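Long-range contacts in dihydrodipicolinate synthase (Oceanobacillus iheyensis HTE831, PDB 3D0C), which probably catalyses formation of 4-hydroxy-tetrahydrodipicolinate, a step of lysine biosynthesis, as a TIM-barrel lyase of the DapA family: residues A[16-21]-A[54-59]; A[65-70]-A[96-101]; A[83-88]-A[107-112]; A[260-265]-A[283-288]. The protein carries 1 engineered substitution. All coordinates share one frame; numbering follows the deposited sequence.

Contact 1. Residues A[16-21]-A[54-59]; sequences SGINIV and GNTGEF
Thr-56, a predicted pyruvate-binding residue, packs its hydroxyl against the branch of Ile-18, and this is the tight part of the contact. The two side chains cross at about a right angle. Thr-56 OG1, turned anti to its own carbonyl carbon (chi1 -46°), lies 3.3 Å from Ile-18 CG2. Ile-18 CG2 also rests 3.7 Å from Gly-54 CA; a CB on Gly-54 would run into this methyl, so a glycine fits here. Gly-57 likewise lets the turn come close, its CA 4.1 Å from Ile-20 CA. Beside it, Ile-20 CA directs a C-H at Thr-56 O, 3.5 Å away.

No direct hydrogen bond joins the segments, and the looser side is bridged by water. One molecule links Gly-54 N to Asn-19 O, 2.9 Å from each. The other accepts from Val-21 N and donates to Thr-56 O and Glu-58 OE2, an oxygen that also forms a salt bridge with Lys-265.

Strand 15-17 leads into this buried site at the C-terminal end of the barrel strands, near the predicted Schiff-base Lys-167. Helix 32-44 packs on Asn-19, and Ile-264 of helix 260-270 touches both Ile-20 and Thr-56.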
loop_
_atom_site.group_PDB
_atom_site.type_symbol
_atom_site.label_atom_id
_atom_site.label_comp_id
_atom_site.label_asym_id
_atom_site.label_seq_id
_atom_site.Cartn_x
_atom_site.Cartn_y
_atom_site.Cartn_z
ATOM N N SER A 16 15.595 10.628 -13.875
ATOM C CA SER A 16 14.731 11.219 -12.861
ATOM C C SER A 16 15.299 10.702 -11.547
ATOM O O SER A 16 15.116 9.530 -11.202
ATOM C CB SER A 16 13.281 10.743 -13.014
ATOM O OG SER A 16 12.594 11.487 -14.008
ATOM N N GLY A 17 15.999 11.574 -10.827
ATOM C CA GLY A 17 16.600 11.178 -9.569
ATOM C C GLY A 17 15.635 11.249 -8.407
ATOM O O GLY A 17 14.969 12.267 -8.203
ATOM N N ILE A 18 15.570 10.166 -7.642
ATOM C CA ILE A 18 14.693 10.081 -6.479
ATOM C C ILE A 18 15.598 10.199 -5.251
ATOM O O ILE A 18 16.287 9.250 -4.892
ATOM C CB ILE A 18 13.970 8.723 -6.437
ATOM C CG1 ILE A 18 13.626 8.263 -7.860
ATOM C CG2 ILE A 18 12.718 8.830 -5.578
ATOM C CD1 ILE A 18 12.702 9.195 -8.634
ATOM N N ASN A 19 15.584 11.365 -4.613
ATOM C CA ASN A 19 16.434 11.624 -3.451
ATOM C C ASN A 19 15.997 10.870 -2.207
ATOM O O ASN A 19 14.881 10.365 -2.128
ATOM C CB ASN A 19 16.419 13.118 -3.125
ATOM C CG ASN A 19 15.042 13.601 -2.694
ATOM O OD1 ASN A 19 14.137 13.752 -3.518
ATOM N ND2 ASN A 19 14.870 13.821 -1.391
ATOM N N ILE A 20 16.885 10.794 -1.225
ATOM C CA ILE A 20 16.527 10.139 0.024
ATOM C C ILE A 20 16.142 11.241 1.002
ATOM O O ILE A 20 16.236 12.434 0.688
ATOM C CB ILE A 20 17.705 9.385 0.660
ATOM C CG1 ILE A 20 18.853 10.365 0.928
ATOM C CG2 ILE A 20 18.142 8.231 -0.231
ATOM C CD1 ILE A 20 19.848 9.861 1.941
ATOM N N VAL A 21 15.691 10.825 2.180
ATOM C CA VAL A 21 15.347 11.745 3.258
ATOM C C VAL A 21 16.087 11.181 4.461
ATOM O O VAL A 21 15.636 10.220 5.087
ATOM C CB VAL A 21 13.836 11.772 3.595
ATOM C CG1 VAL A 21 13.622 12.562 4.877
ATOM C CG2 VAL A 21 13.040 12.412 2.461
ATOM N N GLY A 54 9.399 10.351 -3.142
ATOM C CA GLY A 54 9.384 9.155 -3.961
ATOM C C GLY A 54 9.576 8.064 -2.916
ATOM O O GLY A 54 9.792 8.369 -1.739
ATOM N N ASN A 55 9.499 6.798 -3.303
ATOM C CA ASN A 55 9.683 5.740 -2.320
ATOM C C ASN A 55 11.129 5.693 -1.837
ATOM O O ASN A 55 11.402 5.193 -0.753
ATOM C CB ASN A 55 9.258 4.391 -2.905
ATOM C CG ASN A 55 7.746 4.218 -2.922
ATOM O OD1 ASN A 55 7.183 3.654 -3.858
ATOM N ND2 ASN A 55 7.083 4.694 -1.873
ATOM N N THR A 56 12.056 6.226 -2.631
ATOM C CA THR A 56 13.455 6.221 -2.219
ATOM C C THR A 56 13.607 7.221 -1.087
ATOM O O THR A 56 14.604 7.207 -0.367
ATOM C CB THR A 56 14.409 6.637 -3.352
ATOM O OG1 THR A 56 14.053 5.957 -4.559
ATOM C CG2 THR A 56 15.844 6.264 -2.983
ATOM N N GLY A 57 12.605 8.087 -0.952
ATOM C CA GLY A 57 12.601 9.087 0.099
ATOM C C GLY A 57 11.754 8.643 1.279
ATOM O O GLY A 57 11.425 9.449 2.148
ATOM N N GLU A 58 11.388 7.363 1.297
ATOM C CA GLU A 58 10.577 6.791 2.373
ATOM C C GLU A 58 9.303 7.596 2.631
ATOM O O GLU A 58 8.918 7.858 3.772
ATOM C CB GLU A 58 11.425 6.655 3.648
ATOM C CG GLU A 58 12.594 5.697 3.456
ATOM C CD GLU A 58 13.521 5.607 4.656
ATOM O OE1 GLU A 58 13.145 4.979 5.666
ATOM O OE2 GLU A 58 14.634 6.171 4.588
ATOM N N PHE A 59 8.645 7.961 1.534
ATOM C CA PHE A 59 7.407 8.723 1.562
ATOM C C PHE A 59 6.399 8.171 2.561
ATOM O O PHE A 59 5.845 8.918 3.371
ATOM C CB PHE A 59 6.781 8.725 0.161
ATOM C CG PHE A 59 5.406 9.330 0.105
ATOM C CD1 PHE A 59 5.201 10.662 0.441
ATOM C CD2 PHE A 59 4.315 8.567 -0.305
ATOM C CE1 PHE A 59 3.931 11.229 0.370
ATOM C CE2 PHE A 59 3.039 9.125 -0.381
ATOM C CZ PHE A 59 2.848 10.458 -0.041
HETATM O O HOH W 1 12.189 11.096 -2.732
HETATM O O HOH W 2 15.092 7.905 2.351
#

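Contact 2. Residues A[65-70]-A[96-101]; sequences EEAKQV and IELGKS
Two neighbouring outer helices of the (beta/alpha)8 barrel, 64-78 and 92-104, meet here through Lys-68 and the row Glu-97, Leu-98 and Ser-101. Their short segments run in the same direction, the axes inclined at 28° and 9.9 Å apart at closest approach. Lysine suits the place because its long aliphatic chain can pack on the next helix while its amine reaches the exposed glutamate. With CG anti to the carbonyl carbon (chi1 -64°) and every later bond extended, Lys-68 reaches straight over to the next helix. Its NZ forms a salt bridge with Glu-97 OE2 at 2.6 Å, meeting that oxygen on the anti side, 20° out of the carboxylate plane. Glu-97 is extended too, and the two side chains cross at about a right angle on the solvent side.

The aliphatic part of the lysine does separate work. Lys-68 CG sits 3.7 Å from Ser-101 OG and 3.9 Å from Leu-98 CD2. Deeper in, Ala-67 offers a single methyl on the buried side, its CB 4.2 Å from Leu-98 CD2. A water donates to Lys-68 O and lies 2.6 Å from Ser-101 OG, giving a second polar link.

An alanine in place of Lys-68 would probably leave the Glu-97 carboxylate without its mate and open a gap beside Leu-98 and Ser-101.

Behind this interface, Phe-59 covers Ala-67 and strand 83-88 lies beneath Leu-98, which packs on Ile-88, while helix 32-44 flanks helix 64-78 through Trp-32 against Gln-69 and Val-70.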
loop_
_atom_site.group_PDB
_atom_site.type_symbol
_atom_site.label_atom_id
_atom_site.label_comp_id
_atom_site.label_asym_id
_atom_site.label_seq_id
_atom_site.Cartn_x
_atom_site.Cartn_y
_atom_site.Cartn_z
ATOM N N GLU A 65 2.174 15.893 7.351
ATOM C CA GLU A 65 2.851 17.153 7.633
ATOM C C GLU A 65 4.325 17.110 7.206
ATOM O O GLU A 65 4.834 18.052 6.590
ATOM C CB GLU A 65 2.751 17.460 9.122
ATOM C CG GLU A 65 3.486 18.700 9.554
ATOM C CD GLU A 65 3.486 18.845 11.060
ATOM O OE1 GLU A 65 3.989 17.919 11.736
ATOM O OE2 GLU A 65 2.983 19.870 11.570
ATOM N N GLU A 66 5.010 16.022 7.545
ATOM C CA GLU A 66 6.414 15.879 7.176
ATOM C C GLU A 66 6.577 15.793 5.663
ATOM O O GLU A 66 7.534 16.328 5.115
ATOM C CB GLU A 66 7.021 14.624 7.811
ATOM C CG GLU A 66 7.042 14.617 9.323
ATOM C CD GLU A 66 7.649 13.341 9.863
ATOM O OE1 GLU A 66 7.167 12.251 9.484
ATOM O OE2 GLU A 66 8.606 13.422 10.658
ATOM N N ALA A 67 5.654 15.123 4.983
ATOM C CA ALA A 67 5.754 14.998 3.531
ATOM C C ALA A 67 5.652 16.365 2.861
ATOM O O ALA A 67 6.399 16.670 1.929
ATOM C CB ALA A 67 4.669 14.054 2.997
ATOM N N LYS A 68 4.734 17.203 3.327
ATOM C CA LYS A 68 4.611 18.531 2.746
ATOM C C LYS A 68 5.908 19.309 2.997
ATOM O O LYS A 68 6.394 20.021 2.114
ATOM C CB LYS A 68 3.432 19.280 3.368
ATOM C CG LYS A 68 2.082 18.644 3.089
ATOM C CD LYS A 68 0.988 19.375 3.838
ATOM C CE LYS A 68 -0.376 18.795 3.521
ATOM N NZ LYS A 68 -1.430 19.423 4.362
ATOM N N GLN A 69 6.468 19.163 4.198
ATOM C CA GLN A 69 7.707 19.863 4.545
ATOM C C GLN A 69 8.878 19.450 3.649
ATOM O O GLN A 69 9.687 20.289 3.252
ATOM C CB GLN A 69 8.074 19.622 6.012
ATOM C CG GLN A 69 7.064 20.167 7.014
ATOM C CD GLN A 69 7.562 20.084 8.448
ATOM O OE1 GLN A 69 7.986 19.024 8.915
ATOM N NE2 GLN A 69 7.506 21.206 9.155
ATOM N N VAL A 70 8.971 18.160 3.339
ATOM C CA VAL A 70 10.040 17.669 2.476
ATOM C C VAL A 70 9.875 18.223 1.066
ATOM O O VAL A 70 10.822 18.744 0.479
ATOM C CB VAL A 70 10.056 16.120 2.410
ATOM C CG1 VAL A 70 11.102 15.647 1.407
ATOM C CG2 VAL A 70 10.351 15.547 3.788
ATOM N N ILE A 96 -4.823 15.232 -3.473
ATOM C CA ILE A 96 -5.015 16.606 -3.922
ATOM C C ILE A 96 -4.426 17.574 -2.895
ATOM O O ILE A 96 -3.776 18.559 -3.256
ATOM C CB ILE A 96 -6.519 16.899 -4.143
ATOM C CG1 ILE A 96 -7.022 16.072 -5.333
ATOM C CG2 ILE A 96 -6.740 18.396 -4.384
ATOM C CD1 ILE A 96 -8.528 16.137 -5.568
ATOM N N GLU A 97 -4.641 17.273 -1.618
ATOM C CA GLU A 97 -4.122 18.105 -0.537
ATOM C C GLU A 97 -2.591 18.186 -0.641
ATOM O O GLU A 97 -2.002 19.273 -0.564
ATOM C CB GLU A 97 -4.523 17.512 0.817
ATOM C CG GLU A 97 -4.169 18.390 2.008
ATOM C CD GLU A 97 -4.296 17.664 3.333
ATOM O OE1 GLU A 97 -5.047 16.665 3.409
ATOM O OE2 GLU A 97 -3.649 18.103 4.304
ATOM N N LEU A 98 -1.951 17.031 -0.820
ATOM C CA LEU A 98 -0.499 16.985 -0.948
ATOM C C LEU A 98 -0.065 17.691 -2.225
ATOM O O LEU A 98 0.938 18.403 -2.241
ATOM C CB LEU A 98 -0.006 15.537 -0.976
ATOM C CG LEU A 98 -0.006 14.761 0.343
ATOM C CD1 LEU A 98 0.230 13.290 0.079
ATOM C CD2 LEU A 98 1.076 15.314 1.248
ATOM N N GLY A 99 -0.831 17.496 -3.294
ATOM C CA GLY A 99 -0.492 18.116 -4.561
ATOM C C GLY A 99 -0.550 19.629 -4.517
ATOM O O GLY A 99 0.405 20.303 -4.908
ATOM N N LYS A 100 -1.665 20.171 -4.041
ATOM C CA LYS A 100 -1.814 21.620 -3.966
ATOM C C LYS A 100 -0.692 22.219 -3.140
ATOM O O LYS A 100 -0.149 23.266 -3.489
ATOM C CB LYS A 100 -3.163 21.995 -3.352
ATOM C CG LYS A 100 -4.347 21.857 -4.300
ATOM C CD LYS A 100 -5.641 22.194 -3.570
ATOM C CE LYS A 100 -6.854 22.165 -4.487
ATOM N NZ LYS A 100 -6.880 23.315 -5.432
ATOM N N SER A 101 -0.335 21.543 -2.051
ATOM C CA SER A 101 0.728 22.031 -1.182
ATOM C C SER A 101 2.087 22.117 -1.877
ATOM O O SER A 101 2.774 23.142 -1.784
ATOM C CB SER A 101 0.847 21.151 0.062
ATOM O OG SER A 101 1.978 21.524 0.832
HETATM O O HOH W 3 4.223 20.489 -0.078
#

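Contact 3. Residues A[83-88]-A[107-112]; sequences TVVAGI and ADCVMI
Val-85 and Met-111, a selenomethionine, cross at about a right angle on one face of two adjacent parallel strands, with Val-85 CG1 3.6 Å from Met-111 CB. Val-85 holds CG1 anti to the backbone N (chi1 -176°), which swings that methyl over the neighbouring strand. At Gly-87 a CB would point to this same face and press tightly on Met-111 CE; the absent side chain lets the bent end of Met-111 lie over the strand.

The other face carries Ala-86, Ile-88, Val-110 and Ile-112. Ile-88 crosses both Val-110 and Ile-112 obliquely, its CD1 wedged 3.9 Å from Val-110 CG2 and 4.0 Å from Ile-112 CG1. Ala-86 and Ala-107 meet methyl to methyl, short enough for Ala-102 of helix 92-104 to pack against both.

The backbones are stitched by bonds from Ala-86 N to Cys-109 O (2.9 Å), Met-111 N to Ala-86 O (2.8 Å) and Ile-88 N to Met-111 O. At the start of the ladder Asp-108 takes over from the backbone: its OD2 accepts Val-84 N through the anti lone pair, at 2.8 Å and an almost straight 173°. Val-84 O in turn receives Cys-109 N.

Strand 83-88, helix 92-104 and strand 109-112 form a beta-alpha-beta crossover, the repeating unit of the TIM barrel. The Val-85 and Met-111 face looks into the barrel, where Met-111 comes close to the predicted catalytic residues Lys-167 and Tyr-143; the Ile-88 face meets the surrounding helices.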
loop_
_atom_site.group_PDB
_atom_site.type_symbol
_atom_site.label_atom_id
_atom_site.label_comp_id
_atom_site.label_asym_id
_atom_site.label_seq_id
_atom_site.Cartn_x
_atom_site.Cartn_y
_atom_site.Cartn_z
ATOM N N THR A 83 13.960 20.290 -12.614
ATOM C CA THR A 83 12.517 20.106 -12.609
ATOM C C THR A 83 12.181 19.310 -11.354
ATOM O O THR A 83 12.798 18.281 -11.086
ATOM C CB THR A 83 12.039 19.319 -13.852
ATOM O OG1 THR A 83 12.249 20.104 -15.031
ATOM C CG2 THR A 83 10.565 18.981 -13.740
ATOM N N VAL A 84 11.210 19.785 -10.582
ATOM C CA VAL A 84 10.837 19.092 -9.357
ATOM C C VAL A 84 9.483 18.397 -9.500
ATOM O O VAL A 84 8.483 19.008 -9.887
ATOM C CB VAL A 84 10.809 20.073 -8.149
ATOM C CG1 VAL A 84 10.442 19.330 -6.878
ATOM C CG2 VAL A 84 12.174 20.738 -7.985
ATOM N N VAL A 85 9.470 17.104 -9.198
ATOM C CA VAL A 85 8.259 16.307 -9.283
ATOM C C VAL A 85 7.956 15.827 -7.875
ATOM O O VAL A 85 8.716 15.055 -7.283
ATOM C CB VAL A 85 8.450 15.106 -10.223
ATOM C CG1 VAL A 85 7.134 14.349 -10.378
ATOM C CG2 VAL A 85 8.961 15.589 -11.574
ATOM N N ALA A 86 6.840 16.306 -7.340
ATOM C CA ALA A 86 6.440 15.965 -5.986
ATOM C C ALA A 86 5.520 14.761 -5.921
ATOM O O ALA A 86 4.445 14.751 -6.518
ATOM C CB ALA A 86 5.774 17.159 -5.344
ATOM N N GLY A 87 5.941 13.749 -5.169
ATOM C CA GLY A 87 5.133 12.554 -5.039
ATOM C C GLY A 87 3.935 12.735 -4.127
ATOM O O GLY A 87 4.042 13.341 -3.054
ATOM N N ILE A 88 2.793 12.219 -4.566
ATOM C CA ILE A 88 1.556 12.295 -3.800
ATOM C C ILE A 88 0.864 10.930 -3.823
ATOM O O ILE A 88 1.131 10.100 -4.694
ATOM C CB ILE A 88 0.586 13.366 -4.382
ATOM C CG1 ILE A 88 0.229 13.028 -5.831
ATOM C CG2 ILE A 88 1.248 14.748 -4.327
ATOM C CD1 ILE A 88 -0.784 13.980 -6.458
ATOM N N ALA A 107 6.612 23.414 -6.854
ATOM C CA ALA A 107 6.908 22.185 -7.594
ATOM C C ALA A 107 6.370 22.314 -9.011
ATOM O O ALA A 107 5.315 22.904 -9.230
ATOM C CB ALA A 107 6.281 20.973 -6.899
ATOM N N ASP A 108 7.091 21.744 -9.967
ATOM C CA ASP A 108 6.714 21.825 -11.369
ATOM C C ASP A 108 5.708 20.796 -11.823
ATOM O O ASP A 108 4.963 21.027 -12.770
ATOM C CB ASP A 108 7.966 21.670 -12.235
ATOM C CG ASP A 108 9.050 22.639 -11.854
ATOM O OD1 ASP A 108 8.882 23.847 -12.125
ATOM O OD2 ASP A 108 10.063 22.195 -11.274
ATOM N N CYS A 109 5.685 19.660 -11.136
ATOM C CA CYS A 109 4.833 18.548 -11.524
ATOM C C CYS A 109 4.656 17.644 -10.302
ATOM O O CYS A 109 5.390 17.773 -9.315
ATOM C CB CYS A 109 5.569 17.797 -12.659
ATOM S SG CYS A 109 4.834 16.323 -13.400
ATOM N N VAL A 110 3.668 16.755 -10.352
ATOM C CA VAL A 110 3.467 15.808 -9.264
ATOM C C VAL A 110 3.576 14.392 -9.830
ATOM O O VAL A 110 3.427 14.182 -11.035
ATOM C CB VAL A 110 2.085 15.974 -8.558
ATOM C CG1 VAL A 110 1.952 17.385 -8.001
ATOM C CG2 VAL A 110 0.940 15.654 -9.518
HETATM N N MSE A 111 3.884 13.432 -8.962
HETATM C CA MSE A 111 3.964 12.032 -9.370
HETATM C C MSE A 111 3.010 11.257 -8.487
HETATM O O MSE A 111 3.197 11.218 -7.268
HETATM C CB MSE A 111 5.360 11.443 -9.170
HETATM C CG MSE A 111 5.341 9.932 -9.383
HETATM SE SE MSE A 111 6.913 9.003 -8.789
HETATM C CE MSE A 111 6.551 8.984 -6.876
ATOM N N ILE A 112 2.007 10.629 -9.098
ATOM C CA ILE A 112 1.022 9.862 -8.348
ATOM C C ILE A 112 1.518 8.449 -8.128
ATOM O O ILE A 112 1.758 7.696 -9.076
ATOM C CB ILE A 112 -0.354 9.823 -9.078
ATOM C CG1 ILE A 112 -0.798 11.254 -9.397
ATOM C CG2 ILE A 112 -1.400 9.125 -8.197
ATOM C CD1 ILE A 112 -2.129 11.346 -10.136
#

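Contact 4. Residues A[260-265]-A[283-288]; sequences NVVIIK and NPLSPN
Leu-285 pushes its CD2 methyl into the fork of Val-262, overlapping both branches. This small apolar contact belongs to the helical C-terminal region that follows the TIM barrel: it joins helix 260-270 to the extended lead-in of the last helix, 287-303. Leu-285 CD2 is 3.4 Å from Val-262 CG1, closer than carbon atoms usually pack, and 3.6 Å from Val-262 CG2. The valine suits the place because two methyls on one carbon make a notch that accepts a single leucine branch. Ile-263 comes to the same leucine at about a right angle. Although its CB points away, successive turns (chi1 -82°, chi2 -70°) fold the chain back until Ile-263 CD1 touches Leu-285 CD2 at 3.6 Å and Leu-285 CD1 at 3.8 Å.

An alanine in place of Leu-285 would probably open a gap between Val-262 and Ile-263 and weaken the hold of the lead-in on helix 260-270.

Leu-285 N donates to Glu-266 OE2, while Asn-283 packs on Glu-127 of the second subunit. Further along, Ser-286 is the N-cap of helix 287-303 and Pro-287 suits the first turn, where no amide hydrogen is needed; Ser-286 OG bonds weakly to Asp-289 N. At the upstream end of the contact, Val-262 CG2 rests 3.6 Å from the carbonyl oxygen Asn-283 O.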
loop_
_atom_site.group_PDB
_atom_site.type_symbol
_atom_site.label_atom_id
_atom_site.label_comp_id
_atom_site.label_asym_id
_atom_site.label_seq_id
_atom_site.Cartn_x
_atom_site.Cartn_y
_atom_site.Cartn_z
ATOM N N ASN A 260 15.746 -2.066 -0.608
ATOM C CA ASN A 260 15.788 -0.926 -1.515
ATOM C C ASN A 260 16.438 0.374 -1.038
ATOM O O ASN A 260 17.358 0.875 -1.687
ATOM C CB ASN A 260 14.385 -0.634 -2.054
ATOM C CG ASN A 260 14.410 0.335 -3.209
ATOM O OD1 ASN A 260 14.683 1.513 -3.029
ATOM N ND2 ASN A 260 14.150 -0.164 -4.412
ATOM N N VAL A 261 15.964 0.928 0.073
ATOM C CA VAL A 261 16.523 2.172 0.592
ATOM C C VAL A 261 17.705 1.986 1.558
ATOM O O VAL A 261 18.668 2.760 1.520
ATOM C CB VAL A 261 15.438 3.017 1.305
ATOM C CG1 VAL A 261 16.051 4.314 1.878
ATOM C CG2 VAL A 261 14.343 3.362 0.333
ATOM N N VAL A 262 17.630 0.983 2.425
ATOM C CA VAL A 262 18.707 0.756 3.387
ATOM C C VAL A 262 20.038 0.498 2.685
ATOM O O VAL A 262 21.098 0.857 3.202
ATOM C CB VAL A 262 18.366 -0.412 4.355
ATOM C CG1 VAL A 262 18.066 -1.668 3.580
ATOM C CG2 VAL A 262 19.518 -0.635 5.337
ATOM N N ILE A 263 19.989 -0.107 1.500
ATOM C CA ILE A 263 21.212 -0.360 0.744
ATOM C C ILE A 263 21.847 0.974 0.340
ATOM O O ILE A 263 23.067 1.151 0.431
ATOM C CB ILE A 263 20.925 -1.195 -0.531
ATOM C CG1 ILE A 263 20.830 -2.681 -0.169
ATOM C CG2 ILE A 263 22.011 -0.952 -1.577
ATOM C CD1 ILE A 263 22.162 -3.312 0.235
ATOM N N ILE A 264 21.015 1.909 -0.100
ATOM C CA ILE A 264 21.493 3.220 -0.516
ATOM C C ILE A 264 22.079 4.019 0.651
ATOM O O ILE A 264 23.150 4.611 0.517
ATOM C CB ILE A 264 20.356 4.046 -1.175
ATOM C CG1 ILE A 264 19.961 3.422 -2.516
ATOM C CG2 ILE A 264 20.798 5.472 -1.383
ATOM C CD1 ILE A 264 18.806 4.131 -3.195
ATOM N N LYS A 265 21.383 4.035 1.787
ATOM C CA LYS A 265 21.863 4.782 2.950
ATOM C C LYS A 265 23.136 4.195 3.556
ATOM O O LYS A 265 24.039 4.936 3.935
ATOM C CB LYS A 265 20.763 4.898 4.014
ATOM C CG LYS A 265 19.664 5.880 3.620
ATOM C CD LYS A 265 18.665 6.149 4.744
ATOM C CE LYS A 265 17.699 7.264 4.344
ATOM N NZ LYS A 265 16.669 7.562 5.372
ATOM N N ASN A 283 14.926 -2.020 8.972
ATOM C CA ASN A 283 16.014 -1.876 9.929
ATOM C C ASN A 283 17.327 -1.925 9.165
ATOM O O ASN A 283 17.327 -1.966 7.934
ATOM C CB ASN A 283 15.932 -3.002 10.956
ATOM C CG ASN A 283 15.461 -2.515 12.316
ATOM O OD1 ASN A 283 14.800 -1.479 12.429
ATOM N ND2 ASN A 283 15.799 -3.267 13.356
ATOM N N PRO A 284 18.466 -1.905 9.875
ATOM C CA PRO A 284 19.758 -1.954 9.179
ATOM C C PRO A 284 19.917 -3.254 8.386
ATOM O O PRO A 284 19.193 -4.216 8.622
ATOM C CB PRO A 284 20.765 -1.851 10.324
ATOM C CG PRO A 284 20.030 -1.013 11.339
ATOM C CD PRO A 284 18.653 -1.629 11.312
ATOM N N LEU A 285 20.865 -3.284 7.453
ATOM C CA LEU A 285 21.101 -4.481 6.647
ATOM C C LEU A 285 21.442 -5.696 7.505
ATOM O O LEU A 285 21.936 -5.562 8.629
ATOM C CB LEU A 285 22.258 -4.248 5.672
ATOM C CG LEU A 285 22.128 -3.160 4.608
ATOM C CD1 LEU A 285 23.435 -3.054 3.834
ATOM C CD2 LEU A 285 20.986 -3.492 3.671
ATOM N N SER A 286 21.168 -6.888 6.981
ATOM C CA SER A 286 21.515 -8.106 7.698
ATOM C C SER A 286 23.040 -8.169 7.604
ATOM O O SER A 286 23.629 -7.597 6.688
ATOM C CB SER A 286 20.890 -9.331 7.024
ATOM O OG SER A 286 21.319 -9.464 5.678
ATOM N N PRO A 287 23.702 -8.850 8.552
ATOM C CA PRO A 287 25.167 -8.919 8.480
ATOM C C PRO A 287 25.702 -9.333 7.105
ATOM O O PRO A 287 26.610 -8.699 6.557
ATOM C CB PRO A 287 25.517 -9.933 9.568
ATOM C CG PRO A 287 24.447 -9.695 10.596
ATOM C CD PRO A 287 23.194 -9.556 9.744
ATOM N N ASN A 288 25.138 -10.403 6.558
ATOM C CA ASN A 288 25.558 -10.908 5.260
ATOM C C ASN A 288 25.348 -9.917 4.122
ATOM O O ASN A 288 26.209 -9.789 3.253
ATOM C CB ASN A 288 24.848 -12.232 4.956
ATOM C CG ASN A 288 25.382 -13.387 5.802
ATOM O OD1 ASN A 288 26.595 -13.585 5.898
ATOM N ND2 ASN A 288 24.478 -14.157 6.408
#

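How the contacts relate
From the N terminus, contact 1 closes first, bringing the loop that follows strand 15-17 to the loop after strand 49-50. Contacts 2 and 3 follow and cross, their segments alternating as helix 64-78, strand 83-88, helix 92-104 and strand 109-112, so helix layer and sheet are interlocked. Phe-59 ties contact 1 to both: its CZ packs 3.9 Å from Leu-98 CD1, and its CE1 lies near Gly-87 O. Contact 4 closes last, a short loop among the C-terminal helices, on the opposite side of the chain's centre from contact 3. It remains coupled to contact 1 through the salt bridge of Lys-265 NZ with Glu-58 OE2, at 2.6 Å.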